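Local coordinates for protein mannuronan C5-epimerase (Pseudomonas syringae pv. tomato, PDB 4NK6) that converts beta-D-mannuronate residues of the polymer to alpha-L-guluronate during alginate synthesis and helps channel the chain through the periplasm, at residues I296-I307 with V320-V331. Residues are numbered along the deposited sequence; the frame is centred on the assembly and turned at random.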
loop_
_atom_site.group_PDB
_atom_site.type_symbol
_atom_site.label_atom_id
_atom_site.label_comp_id
_atom_site.label_asym_id
_atom_site.label_seq_id
_atom_site.Cartn_x
_atom_site.Cartn_y
_atom_site.Cartn_z
ATOM N N ILE A 296 -2.703 -8.344 -1.937
ATOM C CA ILE A 296 -2.548 -7.162 -2.772
ATOM C C ILE A 296 -3.899 -6.796 -3.359
ATOM O O ILE A 296 -4.574 -7.638 -3.949
ATOM C CB ILE A 296 -1.544 -7.422 -3.924
ATOM C CG1 ILE A 296 -0.158 -7.801 -3.377
ATOM C CG2 ILE A 296 -1.454 -6.218 -4.845
ATOM C CD1 ILE A 296 0.879 -8.067 -4.481
ATOM N N ILE A 297 -4.314 -5.547 -3.186
ATOM C CA ILE A 297 -5.579 -5.104 -3.768
ATOM C C ILE A 297 -5.457 -3.670 -4.268
ATOM O O ILE A 297 -5.015 -2.795 -3.542
ATOM C CB ILE A 297 -6.794 -5.244 -2.774
ATOM C CG1 ILE A 297 -8.045 -4.566 -3.353
ATOM C CG2 ILE A 297 -6.460 -4.648 -1.391
ATOM C CD1 ILE A 297 -9.366 -4.778 -2.532
ATOM N N ILE A 298 -5.819 -3.435 -5.522
ATOM C CA ILE A 298 -5.964 -2.068 -5.997
ATOM C C ILE A 298 -7.455 -1.808 -6.180
ATOM O O ILE A 298 -8.182 -2.658 -6.699
ATOM C CB ILE A 298 -5.168 -1.806 -7.287
ATOM C CG1 ILE A 298 -5.742 -2.595 -8.472
ATOM C CG2 ILE A 298 -3.688 -2.168 -7.081
ATOM C CD1 ILE A 298 -4.947 -2.395 -9.763
ATOM N N SER A 299 -7.921 -0.651 -5.713
ATOM C CA SER A 299 -9.353 -0.408 -5.659
ATOM C C SER A 299 -9.726 1.025 -5.992
ATOM O O SER A 299 -9.115 1.979 -5.497
ATOM C CB SER A 299 -9.905 -0.783 -4.279
ATOM O OG SER A 299 -11.289 -0.506 -4.202
ATOM N N ARG A 300 -10.741 1.146 -6.837
ATOM C CA ARG A 300 -11.347 2.419 -7.235
ATOM C C ARG A 300 -10.511 3.216 -8.216
ATOM O O ARG A 300 -9.827 4.179 -7.849
ATOM C CB ARG A 300 -11.808 3.282 -6.047
ATOM C CG ARG A 300 -12.705 4.446 -6.503
ATOM C CD ARG A 300 -13.344 5.217 -5.353
ATOM N NE ARG A 300 -14.384 4.449 -4.677
ATOM C CZ ARG A 300 -14.298 4.006 -3.424
ATOM N NH1 ARG A 300 -13.220 4.269 -2.693
ATOM N NH2 ARG A 300 -15.307 3.318 -2.895
ATOM N N GLU A 301 -10.603 2.803 -9.474
ATOM C CA GLU A 301 -9.883 3.426 -10.579
ATOM C C GLU A 301 -8.389 3.519 -10.355
ATOM O O GLU A 301 -7.769 4.539 -10.639
ATOM C CB GLU A 301 -10.464 4.803 -10.907
ATOM C CG GLU A 301 -11.968 4.774 -11.116
ATOM C CD GLU A 301 -12.458 6.036 -11.778
ATOM O OE1 GLU A 301 -12.859 6.966 -11.053
ATOM O OE2 GLU A 301 -12.415 6.100 -13.023
ATOM N N VAL A 302 -7.796 2.454 -9.841
ATOM C CA VAL A 302 -6.355 2.364 -9.918
ATOM C C VAL A 302 -6.061 1.835 -11.314
ATOM O O VAL A 302 -6.383 0.688 -11.638
ATOM C CB VAL A 302 -5.766 1.492 -8.815
ATOM C CG1 VAL A 302 -4.246 1.484 -8.925
ATOM C CG2 VAL A 302 -6.190 2.041 -7.460
ATOM N N ASP A 303 -5.489 2.699 -12.151
ATOM C CA ASP A 303 -5.394 2.438 -13.585
ATOM C C ASP A 303 -3.959 2.435 -14.093
ATOM O O ASP A 303 -3.072 3.014 -13.467
ATOM C CB ASP A 303 -6.202 3.482 -14.379
ATOM C CG ASP A 303 -7.693 3.428 -14.083
ATOM O OD1 ASP A 303 -8.132 2.476 -13.406
ATOM O OD2 ASP A 303 -8.431 4.332 -14.541
ATOM N N ASN A 304 -3.744 1.776 -15.234
ATOM C CA ASN A 304 -2.468 1.826 -15.939
ATOM C C ASN A 304 -1.284 1.496 -15.047
ATOM O O ASN A 304 -0.254 2.172 -15.085
ATOM C CB ASN A 304 -2.291 3.206 -16.584
ATOM C CG ASN A 304 -3.474 3.579 -17.469
ATOM O OD1 ASN A 304 -4.049 2.719 -18.139
ATOM N ND2 ASN A 304 -3.853 4.848 -17.459
ATOM N N SER A 305 -1.448 0.454 -14.243
ATOM C CA SER A 305 -0.429 0.044 -13.291
ATOM C C SER A 305 0.092 -1.354 -13.622
ATOM O O SER A 305 -0.392 -2.023 -14.544
ATOM C CB SER A 305 -0.986 0.093 -11.862
ATOM O OG SER A 305 -1.341 1.420 -11.493
ATOM N N PHE A 306 1.089 -1.789 -12.868
ATOM C CA PHE A 306 1.769 -3.027 -13.177
ATOM C C PHE A 306 2.004 -3.800 -11.907
ATOM O O PHE A 306 2.632 -3.305 -10.965
ATOM C CB PHE A 306 3.118 -2.752 -13.852
ATOM C CG PHE A 306 3.043 -1.840 -15.047
ATOM C CD1 PHE A 306 3.028 -0.461 -14.889
ATOM C CD2 PHE A 306 3.040 -2.360 -16.334
ATOM C CE1 PHE A 306 2.987 0.387 -15.995
ATOM C CE2 PHE A 306 3.004 -1.521 -17.444
ATOM C CZ PHE A 306 2.981 -0.146 -17.273
ATOM N N ILE A 307 1.498 -5.023 -11.887
ATOM C CA ILE A 307 1.667 -5.904 -10.751
ATOM C C ILE A 307 2.370 -7.151 -11.255
ATOM O O ILE A 307 1.746 -7.999 -11.894
ATOM C CB ILE A 307 0.297 -6.255 -10.119
ATOM C CG1 ILE A 307 -0.426 -4.976 -9.665
ATOM C CG2 ILE A 307 0.481 -7.223 -8.950
ATOM C CD1 ILE A 307 -1.876 -5.210 -9.182
ATOM N N VAL A 320 -4.460 -11.538 -4.971
ATOM C CA VAL A 320 -4.424 -10.279 -5.713
ATOM C C VAL A 320 -5.834 -9.889 -6.174
ATOM O O VAL A 320 -6.539 -10.701 -6.774
ATOM C CB VAL A 320 -3.517 -10.380 -6.965
ATOM C CG1 VAL A 320 -3.615 -9.112 -7.794
ATOM C CG2 VAL A 320 -2.051 -10.634 -6.559
ATOM N N VAL A 321 -6.241 -8.654 -5.892
ATOM C CA VAL A 321 -7.572 -8.177 -6.261
ATOM C C VAL A 321 -7.501 -6.886 -7.076
ATOM O O VAL A 321 -6.726 -5.995 -6.745
ATOM C CB VAL A 321 -8.451 -7.941 -4.993
ATOM C CG1 VAL A 321 -9.796 -7.331 -5.358
ATOM C CG2 VAL A 321 -8.653 -9.242 -4.243
ATOM N N LEU A 322 -8.288 -6.810 -8.155
ATOM C CA LEU A 322 -8.525 -5.557 -8.886
ATOM C C LEU A 322 -9.995 -5.194 -8.685
ATOM O O LEU A 322 -10.877 -5.954 -9.081
ATOM C CB LEU A 322 -8.245 -5.720 -10.384
ATOM C CG LEU A 322 -6.793 -5.695 -10.888
ATOM C CD1 LEU A 322 -5.909 -6.679 -10.162
ATOM C CD2 LEU A 322 -6.743 -5.952 -12.394
ATOM N N ASP A 323 -10.255 -4.041 -8.070
ATOM C CA ASP A 323 -11.598 -3.722 -7.579
ATOM C C ASP A 323 -12.091 -2.359 -8.067
ATOM O O ASP A 323 -11.292 -1.435 -8.277
ATOM C CB ASP A 323 -11.592 -3.754 -6.045
ATOM C CG ASP A 323 -12.951 -3.420 -5.428
ATOM O OD1 ASP A 323 -13.958 -4.046 -5.806
ATOM O OD2 ASP A 323 -13.008 -2.528 -4.560
ATOM N N ARG A 324 -13.405 -2.241 -8.243
ATOM C CA ARG A 324 -14.058 -0.946 -8.478
ATOM C C ARG A 324 -13.484 -0.151 -9.653
ATOM O O ARG A 324 -12.904 0.927 -9.471
ATOM C CB ARG A 324 -14.052 -0.098 -7.197
ATOM C CG ARG A 324 -15.076 -0.559 -6.153
ATOM C CD ARG A 324 -14.977 0.202 -4.827
ATOM N NE ARG A 324 -16.168 -0.000 -3.994
ATOM C CZ ARG A 324 -16.400 -1.094 -3.268
ATOM N NH1 ARG A 324 -15.525 -2.094 -3.267
ATOM N NH2 ARG A 324 -17.510 -1.191 -2.542
ATOM N N ASN A 325 -13.647 -0.693 -10.855
ATOM C CA ASN A 325 -13.323 0.029 -12.080
ATOM C C ASN A 325 -11.838 0.411 -12.176
ATOM O O ASN A 325 -11.483 1.498 -12.647
ATOM C CB ASN A 325 -14.247 1.252 -12.231
ATOM C CG ASN A 325 -14.272 1.797 -13.642
ATOM O OD1 ASN A 325 -13.993 1.076 -14.603
ATOM N ND2 ASN A 325 -14.613 3.084 -13.779
ATOM N N SER A 326 -10.978 -0.497 -11.724
ATOM C CA SER A 326 -9.537 -0.363 -11.895
ATOM C C SER A 326 -9.134 -1.018 -13.211
ATOM O O SER A 326 -9.197 -2.244 -13.342
ATOM C CB SER A 326 -8.799 -1.022 -10.727
ATOM O OG SER A 326 -9.059 -0.332 -9.515
ATOM N N VAL A 327 -8.729 -0.202 -14.186
ATOM C CA VAL A 327 -8.599 -0.660 -15.573
ATOM C C VAL A 327 -7.235 -0.346 -16.203
ATOM O O VAL A 327 -6.499 0.498 -15.706
ATOM C CB VAL A 327 -9.713 -0.037 -16.471
ATOM C CG1 VAL A 327 -11.085 -0.203 -15.823
ATOM C CG2 VAL A 327 -9.436 1.439 -16.740
ATOM N N GLY A 328 -6.910 -1.024 -17.306
ATOM C CA GLY A 328 -5.695 -0.744 -18.053
ATOM C C GLY A 328 -4.453 -1.317 -17.396
ATOM O O GLY A 328 -3.321 -0.911 -17.699
ATOM N N ASN A 329 -4.659 -2.279 -16.506
ATOM C CA ASN A 329 -3.554 -2.808 -15.714
ATOM C C ASN A 329 -2.942 -4.055 -16.308
ATOM O O ASN A 329 -3.585 -4.774 -17.069
ATOM C CB ASN A 329 -4.022 -3.096 -14.285
ATOM C CG ASN A 329 -4.514 -1.853 -13.585
ATOM O OD1 ASN A 329 -3.726 -0.964 -13.277
ATOM N ND2 ASN A 329 -5.825 -1.774 -13.340
ATOM N N ILE A 330 -1.695 -4.316 -15.941
ATOM C CA ILE A 330 -1.035 -5.554 -16.321
ATOM C C ILE A 330 -0.639 -6.323 -15.067
ATOM O O ILE A 330 0.107 -5.827 -14.216
ATOM C CB ILE A 330 0.187 -5.312 -17.240
ATOM C CG1 ILE A 330 -0.267 -4.673 -18.557
ATOM C CG2 ILE A 330 0.886 -6.621 -17.529
ATOM C CD1 ILE A 330 0.875 -4.238 -19.462
ATOM N N VAL A 331 -1.177 -7.532 -14.954
ATOM C CA VAL A 331 -0.878 -8.424 -13.848
ATOM C C VAL A 331 -0.117 -9.616 -14.434
ATOM O O VAL A 331 -0.697 -10.428 -15.153
ATOM C CB VAL A 331 -2.191 -8.868 -13.170
ATOM C CG1 VAL A 331 -1.916 -9.823 -12.024
ATOM C CG2 VAL A 331 -2.940 -7.642 -12.659
HETATM O O HOH W 1 -11.198 3.749 -14.322
HETATM O O HOH W 2 -3.013 0.864 -20.197
HETATM O O HOH W 3 -0.647 -1.137 -17.164
#
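I296 packs against V320, its CB beside CG2 of the valine, where the strands 296-299 and 320-323 run parallel, 4.5 Å apart at closest approach. On the other face I297 lies alongside V321: with CG1 anti to the backbone N (chi1 171°), its arm runs past CB and CG1 of the valine, as suits a beta-branched residue in a strand. I298 is back on the face of I296 and V320, its CD1 packed on CG of L322 and 3.7 Å from ND2 of N329. S299, beside the inferred proton acceptor H274, gives its hydroxyl to D323, OG to OD2 at 2.7 Å, on the anti side of the carboxylate. The syn lone pair of that OD2 receives R324 NH1, in the guanidinium plane; two donors on one oxygen should limit the carboxylate's rotation. R300, bent at chi3, and the extended R324 lie side by side, their guanidinium planes 66° apart; D407 forms salt bridges with both, which would offset their like charge.

Parallel strands in register from coil to coil, with aliphatic side chains aligned, mark the right-handed parallel beta-helix, whose successive coils join here through both strands and turns.

In the turn V302 uses both backbone groups: its N donates to S326 OG, and its O accepts ND2 of N329 at 3.0 Å, almost within the amide plane. D303 OD1 accepts V327 N, 2.9 Å away, in a nearly straight bond (175°) that meets the carboxylate from above its plane. S305 N donates to N329 OD1, 2.9 Å away; asparagine suits this buried place because one amide can serve a carbonyl and an N-H of the neighbouring coil. Beyond, F306 CE2 rests 4.0 Å from I330 CD1, and I307 sets its CB against CG2 of V331, with CD1 near CD1 of L322.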